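PDB 2J43: spydx, which binds alpha-glucans such as glycogen through tandem family 41 carbohydrate-binding modules, part of a larger pullulanase that probably hydrolyses alpha-1,6-glucosidic linkages. Local coordinates for residues Trp96-Glu99 against Asn100-His104; Gly76-Leu79 against Ser80-His84; Pro108-Glu111 against Gly112-Arg115. All coordinates share one frame; numbering follows the deposited sequence.

Contact 1: residues Trp96-Glu99 against Asn100-His104; sequences WIDE and NYHAH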
loop_
_atom_site.group_PDB
_atom_site.type_symbol
_atom_site.label_atom_id
_atom_site.label_comp_id
_atom_site.label_asym_id
_atom_site.label_seq_id
_atom_site.Cartn_x
_atom_site.Cartn_y
_atom_site.Cartn_z
ATOM N N TRP A 96 2.860 -5.661 -2.040
ATOM C CA TRP A 96 2.774 -5.654 -3.483
ATOM C C TRP A 96 4.155 -5.494 -4.059
ATOM O O TRP A 96 4.862 -4.523 -3.758
ATOM C CB TRP A 96 1.858 -4.533 -3.980
ATOM C CG TRP A 96 0.404 -4.821 -3.703
ATOM C CD1 TRP A 96 -0.511 -5.243 -4.624
ATOM C CD2 TRP A 96 -0.317 -4.685 -2.464
ATOM N NE1 TRP A 96 -1.737 -5.385 -4.050
ATOM C CE2 TRP A 96 -1.660 -5.067 -2.719
ATOM C CE3 TRP A 96 0.025 -4.287 -1.151
ATOM C CZ2 TRP A 96 -2.637 -5.081 -1.730
ATOM C CZ3 TRP A 96 -0.965 -4.280 -0.175
ATOM C CH2 TRP A 96 -2.284 -4.661 -0.470
ATOM N N ILE A 97 4.515 -6.448 -4.909
ATOM C CA ILE A 97 5.836 -6.504 -5.518
ATOM C C ILE A 97 5.679 -6.232 -6.986
ATOM O O ILE A 97 5.047 -6.997 -7.715
ATOM C CB ILE A 97 6.519 -7.851 -5.257
ATOM C CG1 ILE A 97 6.701 -8.023 -3.748
ATOM C CG2 ILE A 97 7.870 -7.939 -5.953
ATOM C CD1 ILE A 97 6.525 -9.383 -3.282
ATOM N N ASP A 98 6.255 -5.122 -7.411
ATOM C CA ASP A 98 6.077 -4.746 -8.803
ATOM C C ASP A 98 7.031 -5.487 -9.740
ATOM O O ASP A 98 7.791 -6.354 -9.333
ATOM C CB ASP A 98 6.088 -3.210 -8.959
ATOM C CG ASP A 98 7.442 -2.569 -8.666
ATOM O OD1 ASP A 98 8.511 -3.207 -8.849
ATOM O OD2 ASP A 98 7.476 -1.388 -8.269
ATOM N N GLU A 99 6.971 -5.155 -11.023
ATOM C CA GLU A 99 7.747 -5.890 -12.016
ATOM C C GLU A 99 9.263 -5.724 -11.896
ATOM O O GLU A 99 10.010 -6.510 -12.462
ATOM C CB GLU A 99 7.295 -5.498 -13.430
ATOM C CG GLU A 99 7.749 -4.120 -13.856
ATOM C CD GLU A 99 6.802 -2.998 -13.489
ATOM O OE1 GLU A 99 5.863 -3.170 -12.667
ATOM O OE2 GLU A 99 7.027 -1.893 -14.035
ATOM N N ASN A 100 9.698 -4.705 -11.163
ATOM C CA ASN A 100 11.116 -4.536 -10.823
ATOM C C ASN A 100 11.462 -5.000 -9.395
ATOM O O ASN A 100 12.531 -4.641 -8.849
ATOM C CB ASN A 100 11.513 -3.076 -10.956
ATOM C CG ASN A 100 11.262 -2.505 -12.339
ATOM O OD1 ASN A 100 10.729 -1.414 -12.465
ATOM N ND2 ASN A 100 11.635 -3.240 -13.364
ATOM N N TYR A 101 10.562 -5.754 -8.765
ATOM C CA TYR A 101 10.779 -6.315 -7.429
ATOM C C TYR A 101 10.902 -5.242 -6.356
ATOM O O TYR A 101 11.495 -5.468 -5.315
ATOM C CB TYR A 101 11.966 -7.327 -7.410
ATOM C CG TYR A 101 11.661 -8.568 -8.185
ATOM C CD1 TYR A 101 10.862 -9.565 -7.664
ATOM C CD2 TYR A 101 12.148 -8.726 -9.497
ATOM C CE1 TYR A 101 10.543 -10.659 -8.372
ATOM C CE2 TYR A 101 11.831 -9.847 -10.233
ATOM C CZ TYR A 101 11.033 -10.821 -9.663
ATOM O OH TYR A 101 10.691 -11.932 -10.379
ATOM N N HIS A 102 10.284 -4.091 -6.588
ATOM C CA HIS A 102 10.154 -3.071 -5.555
ATOM C C HIS A 102 8.893 -3.370 -4.748
ATOM O O HIS A 102 7.836 -3.644 -5.329
ATOM C CB HIS A 102 10.107 -1.668 -6.176
ATOM C CG HIS A 102 11.352 -1.288 -6.933
ATOM N ND1 HIS A 102 12.617 -1.370 -6.391
ATOM C CD2 HIS A 102 11.516 -0.765 -8.175
ATOM C CE1 HIS A 102 13.503 -0.937 -7.275
ATOM N NE2 HIS A 102 12.859 -0.582 -8.369
ATOM N N ALA A 103 8.992 -3.309 -3.415
ATOM C CA ALA A 103 7.897 -3.650 -2.539
ATOM C C ALA A 103 7.116 -2.432 -2.094
ATOM O O ALA A 103 7.685 -1.339 -1.913
ATOM C CB ALA A 103 8.393 -4.432 -1.352
ATOM N N HIS A 104 5.818 -2.626 -1.897
ATOM C CA HIS A 104 4.904 -1.545 -1.505
ATOM C C HIS A 104 3.968 -2.048 -0.450
ATOM O O HIS A 104 3.505 -3.199 -0.511
ATOM C CB HIS A 104 4.123 -1.080 -2.756
ATOM C CG HIS A 104 4.999 -0.648 -3.870
ATOM N ND1 HIS A 104 5.395 -1.495 -4.882
ATOM C CD2 HIS A 104 5.551 0.560 -4.150
ATOM C CE1 HIS A 104 6.132 -0.819 -5.753
ATOM N NE2 HIS A 104 6.252 0.424 -5.325
#
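Trp96 and His104 form the antiparallel hydrogen-bonded pair of a tight beta hairpin. Trp96 N gives a nearly straight bond to His104 O (3.0 Å, 165°), and the return bond from His104 N to Trp96 O is weak. That same carbonyl also accepts His104 ND1, which comes from above the carbonyl plane. Round the bend, Asp98 N reaches His102 O (3.0 Å), while Tyr101 N closes a type I turn on Asp98 O. With Tyr101 in a left-handed conformation at phi 65°, this is the classic type I turn plus G1 bulge.

The Asp98 side chain reinforces the turn. Its CG sits between the backbone N and carbonyl carbon (chi1 68°), bringing OD1 inward to accept His102 N (3.0 Å) from above the carboxylate plane, with a weaker Asx-turn bond from Asn100 N. OD2 presses close to the edge of the His104 ring, 2.9 Å from His104 CE1.

Apolar packing comes from Ile97, which in one of its two conformers places CG2 3.8 Å from Tyr101 CD1.

Strand 94-97 is bonded to strand 4-9 on its other side, and Trp96 stacks on His8. Ile97 and Tyr101 both lean on Tyr69 of strand 66-73.

Contact 2: residues Gly76-Leu79 against Ser80-His84; sequences GENL and SKDQH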
loop_
_atom_site.group_PDB
_atom_site.type_symbol
_atom_site.label_atom_id
_atom_site.label_comp_id
_atom_site.label_asym_id
_atom_site.label_seq_id
_atom_site.Cartn_x
_atom_site.Cartn_y
_atom_site.Cartn_z
ATOM N N GLY A 76 17.161 -24.712 -10.656
ATOM C CA GLY A 76 17.976 -24.094 -9.639
ATOM C C GLY A 76 18.450 -22.683 -9.915
ATOM O O GLY A 76 19.371 -22.194 -9.237
ATOM N N GLU A 77 17.871 -22.019 -10.893
ATOM C CA GLU A 77 18.218 -20.647 -11.190
ATOM C C GLU A 77 17.553 -19.697 -10.188
ATOM O O GLU A 77 16.391 -19.904 -9.807
ATOM C CB GLU A 77 17.760 -20.255 -12.582
ATOM C CG GLU A 77 18.434 -20.970 -13.712
ATOM C CD GLU A 77 17.888 -20.420 -15.017
ATOM O OE1 GLU A 77 17.071 -21.081 -15.620
ATOM O OE2 GLU A 77 18.230 -19.274 -15.393
ATOM N N ASN A 78 18.283 -18.662 -9.773
ATOM C CA ASN A 78 17.702 -17.576 -8.999
ATOM C C ASN A 78 17.218 -16.532 -9.998
ATOM O O ASN A 78 18.021 -15.704 -10.560
ATOM C CB ASN A 78 18.734 -17.047 -7.984
ATOM C CG ASN A 78 18.225 -15.877 -7.152
ATOM O OD1 ASN A 78 17.125 -15.363 -7.366
ATOM N ND2 ASN A 78 19.023 -15.497 -6.124
ATOM N N LEU A 79 15.917 -16.544 -10.293
ATOM C CA LEU A 79 15.382 -15.733 -11.378
ATOM C C LEU A 79 15.163 -14.269 -11.004
ATOM O O LEU A 79 15.261 -13.384 -11.864
ATOM C CB LEU A 79 14.049 -16.347 -11.871
ATOM C CG LEU A 79 14.173 -17.746 -12.441
ATOM C CD1 LEU A 79 12.811 -18.320 -12.693
ATOM C CD2 LEU A 79 15.037 -17.703 -13.740
ATOM N N SER A 80 14.833 -13.999 -9.740
ATOM C CA SER A 80 14.539 -12.660 -9.262
ATOM C C SER A 80 15.738 -11.837 -8.741
ATOM O O SER A 80 15.649 -10.628 -8.624
ATOM C CB SER A 80 13.487 -12.692 -8.155
ATOM O OG SER A 80 13.953 -13.487 -7.092
ATOM N N LYS A 81 16.790 -12.566 -8.379
ATOM C CA LYS A 81 17.808 -12.160 -7.383
ATOM C C LYS A 81 17.185 -12.167 -5.997
ATOM O O LYS A 81 15.963 -12.164 -5.819
ATOM C CB LYS A 81 18.457 -10.807 -7.644
ATOM C CG LYS A 81 18.977 -10.596 -9.051
ATOM C CD LYS A 81 19.500 -9.136 -9.225
ATOM C CE LYS A 81 20.000 -8.863 -10.660
ATOM N NZ LYS A 81 20.635 -7.507 -10.780
ATOM N N ASP A 82 18.035 -12.194 -4.980
ATOM C CA ASP A 82 17.528 -12.115 -3.626
ATOM C C ASP A 82 16.863 -10.766 -3.368
ATOM O O ASP A 82 17.391 -9.734 -3.803
ATOM C CB ASP A 82 18.686 -12.220 -2.627
ATOM C CG ASP A 82 19.370 -13.533 -2.605
ATOM O OD1 ASP A 82 19.069 -14.501 -3.323
ATOM O OD2 ASP A 82 20.324 -13.668 -1.733
ATOM N N GLN A 83 15.773 -10.788 -2.608
ATOM C CA GLN A 83 14.981 -9.613 -2.285
ATOM C C GLN A 83 14.608 -9.598 -0.825
ATOM O O GLN A 83 14.624 -10.647 -0.181
ATOM C CB GLN A 83 13.731 -9.577 -3.189
ATOM C CG GLN A 83 13.985 -9.671 -4.628
ATOM C CD GLN A 83 14.668 -8.468 -5.287
ATOM O OE1 GLN A 83 14.670 -7.368 -4.733
ATOM N NE2 GLN A 83 15.245 -8.696 -6.490
ATOM N N HIS A 84 14.337 -8.405 -0.292
ATOM C CA HIS A 84 14.109 -8.201 1.131
ATOM C C HIS A 84 12.971 -7.220 1.404
ATOM O O HIS A 84 12.934 -6.142 0.812
ATOM C CB HIS A 84 15.401 -7.703 1.803
ATOM C CG HIS A 84 16.600 -8.523 1.463
ATOM N ND1 HIS A 84 17.430 -8.210 0.410
ATOM C CD2 HIS A 84 17.023 -9.727 1.927
ATOM C CE1 HIS A 84 18.380 -9.127 0.332
ATOM N NE2 HIS A 84 18.132 -10.077 1.206
#
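Asn78 and Asp82 link side chains across the loop that joins the antiparallel strands 66-73 and 83-86, just before the second of them begins. Asn78 has CG anti to the backbone N (chi1 178°), which sends its amide back over the chain that follows. There Asn78 ND2 donates to Asp82 OD1 at 3.0 Å, a bent bond of 131° that meets the oxygen on its anti side and out of the carboxylate plane. Amide and carboxylate are nonetheless turned only 23° against each other. The other arm of the amide, Asn78 OD1, lies 3.0 Å from Lys81 N.

Ser80 is buried, and its hydroxyl bonds to the backbone. OG donates to Lys81 O at 2.7 Å and is also hydrogen-bonded to Ile71 N, so it is engaged on two counts. The carbonyl of the same residue is used as well: Gln83 NE2 donates to Ser80 O at 2.9 Å, approaching from above the carbonyl plane.

Leu79 meets the second segment through its backbone and CB, while its side chain packs on Pro13, Glu16 and Leu21. Backbone bonds between Leu79 and Ile71 and between Gln83 and Tyr69 align this connection along strand 66-73, for which strand 83-86 is the antiparallel neighbour at the edge of the sheet.

Contact 3: residues Pro108-Glu111 against Gly112-Arg115; sequences PLKE and GYLR. Unlike the reference sequence in segment 108-111: Glu111 (reference Lys).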
loop_
_atom_site.group_PDB
_atom_site.type_symbol
_atom_site.label_atom_id
_atom_site.label_comp_id
_atom_site.label_asym_id
_atom_site.label_seq_id
_atom_site.Cartn_x
_atom_site.Cartn_y
_atom_site.Cartn_z
ATOM N N PRO A 108 0.047 -0.049 -5.535
ATOM C CA PRO A 108 0.410 1.190 -6.234
ATOM C C PRO A 108 -0.649 1.531 -7.290
ATOM O O PRO A 108 -1.165 0.649 -7.963
ATOM C CB PRO A 108 1.734 0.838 -6.909
ATOM C CG PRO A 108 2.250 -0.308 -6.120
ATOM C CD PRO A 108 1.093 -1.093 -5.700
ATOM N N LEU A 109 -0.996 2.794 -7.397
ATOM C CA LEU A 109 -1.997 3.184 -8.361
ATOM C C LEU A 109 -1.346 3.899 -9.555
ATOM O O LEU A 109 -0.129 4.019 -9.624
ATOM C CB LEU A 109 -3.064 4.013 -7.654
ATOM C CG LEU A 109 -3.644 3.322 -6.403
ATOM C CD1 LEU A 109 -4.637 4.245 -5.702
ATOM C CD2 LEU A 109 -4.291 1.930 -6.681
ATOM N N LYS A 110 -2.184 4.307 -10.502
ATOM C CA LYS A 110 -1.783 5.017 -11.710
ATOM C C LYS A 110 -0.887 6.237 -11.431
ATOM O O LYS A 110 -1.086 6.985 -10.469
ATOM C CB LYS A 110 -3.043 5.432 -12.519
ATOM C CG LYS A 110 -4.219 6.037 -11.692
ATOM C CD LYS A 110 -5.373 6.573 -12.589
ATOM C CE LYS A 110 -6.790 6.393 -11.992
ATOM N NZ LYS A 110 -7.116 7.245 -10.793
ATOM N N GLU A 111 0.109 6.443 -12.291
ATOM C CA GLU A 111 1.000 7.598 -12.164
ATOM C C GLU A 111 0.225 8.890 -12.397
ATOM O O GLU A 111 -0.734 8.905 -13.143
ATOM C CB GLU A 111 2.161 7.501 -13.171
ATOM C CG GLU A 111 3.472 7.096 -12.515
ATOM C CD GLU A 111 4.601 6.879 -13.509
ATOM O OE1 GLU A 111 4.822 7.758 -14.385
ATOM O OE2 GLU A 111 5.284 5.833 -13.393
ATOM N N GLY A 112 0.631 9.944 -11.703
ATOM C CA GLY A 112 0.054 11.270 -11.857
ATOM C C GLY A 112 -1.186 11.528 -11.011
ATOM O O GLY A 112 -1.888 12.546 -11.180
ATOM N N TYR A 113 -1.475 10.599 -10.111
ATOM C CA TYR A 113 -2.569 10.778 -9.160
ATOM C C TYR A 113 -2.033 10.479 -7.755
ATOM O O TYR A 113 -1.073 9.739 -7.591
ATOM C CB TYR A 113 -3.727 9.825 -9.483
ATOM C CG TYR A 113 -4.525 10.130 -10.750
ATOM C CD1 TYR A 113 -5.828 10.629 -10.661
ATOM C CD2 TYR A 113 -4.008 9.862 -12.027
ATOM C CE1 TYR A 113 -6.594 10.876 -11.819
ATOM C CE2 TYR A 113 -4.762 10.127 -13.191
ATOM C CZ TYR A 113 -6.054 10.626 -13.072
ATOM O OH TYR A 113 -6.840 10.888 -14.189
ATOM N N LEU A 114 -2.623 11.094 -6.734
ATOM C CA LEU A 114 -2.370 10.712 -5.356
ATOM C C LEU A 114 -3.741 10.293 -4.810
ATOM O O LEU A 114 -4.699 11.048 -4.904
ATOM C CB LEU A 114 -1.812 11.874 -4.530
ATOM C CG LEU A 114 -1.418 11.508 -3.094
ATOM C CD1 LEU A 114 -0.264 10.510 -3.058
ATOM C CD2 LEU A 114 -1.100 12.699 -2.144
ATOM N N ARG A 115 -3.868 9.078 -4.269
ATOM C CA ARG A 115 -5.045 8.733 -3.455
ATOM C C ARG A 115 -4.865 9.175 -2.007
ATOM O O ARG A 115 -3.873 8.818 -1.349
ATOM C CB ARG A 115 -5.303 7.222 -3.453
ATOM C CG ARG A 115 -6.523 6.827 -2.649
ATOM C CD ARG A 115 -7.055 5.429 -2.902
ATOM N NE ARG A 115 -7.494 5.234 -4.267
ATOM C CZ ARG A 115 -7.986 4.079 -4.735
ATOM N NH1 ARG A 115 -8.057 3.008 -3.954
ATOM N NH2 ARG A 115 -8.409 4.006 -5.998
HETATM O O HOH W 1 -2.479 7.106 -7.954
#
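Lys110 and Tyr113 are the two ends of a type II beta turn, with Gly112 in its third position at the positive phi (86°) that favours glycine. The turn delivers the chain from the preceding loop into strand 113-119 of the mixed seven-stranded sheet.

Across the turn, Lys110 lies along one face of the Tyr113 ring. Its chain is first directed between the backbone N and carbonyl carbon (chi1 44°) and then bends in its outer half, so that two parts of it touch the aromatic surface. Lys110 CD makes a CH-pi contact 3.9 Å from the Tyr113 ring centroid. Further along, Lys110 NZ sits 3.8 Å from that centroid and 18° off the ring normal, a cation-pi interaction in which the electron-rich ring face would favour the ammonium charge. The ring edge, meanwhile, meets the carbonyl oxygen of Glu111, which lies 3.6 Å from Tyr113 CD2 and near the ring plane.

Leu109 and Arg115 form a second pair, their side chains crossing at about a right angle. A single methyl, Leu109 CD1, presses on one face of the guanidinium, 3.3 Å from Arg115 NE, and also touches CB and CD of the same arginine. The polar end of Arg115 is fixed by a salt bridge to Asp160 on strand 156-162, and Tyr158 adds a cation-pi contact.

At the open end of the turn a water bridges the two end residues, donating to Lys110 O at 2.9 Å and more weakly to Tyr113 O at 3.0 Å.

In the fold
The three contacts follow one another along the chain in the order 2, 1, 3, and contact 1 is the middle member that touches both others. Its Tyr101 packs against contact 2, with Tyr101 CZ 3.4 Å from Ser80 CB and Tyr101 CB 3.6 Å from Gln83 CD, joining the hairpin to the neighbouring sheet of the first module. Toward the second module, Trp96 CB lies 3.9 Å from CD of Pro108, the first residue of contact 3, in the loop between strands 103-104 and 113-119. The centres of contacts 1 and 2 are about 14 Å apart and those of contacts 1 and 3 about 15 Å. Contacts 2 and 3 stay separate, about 14 Å between nearest atoms.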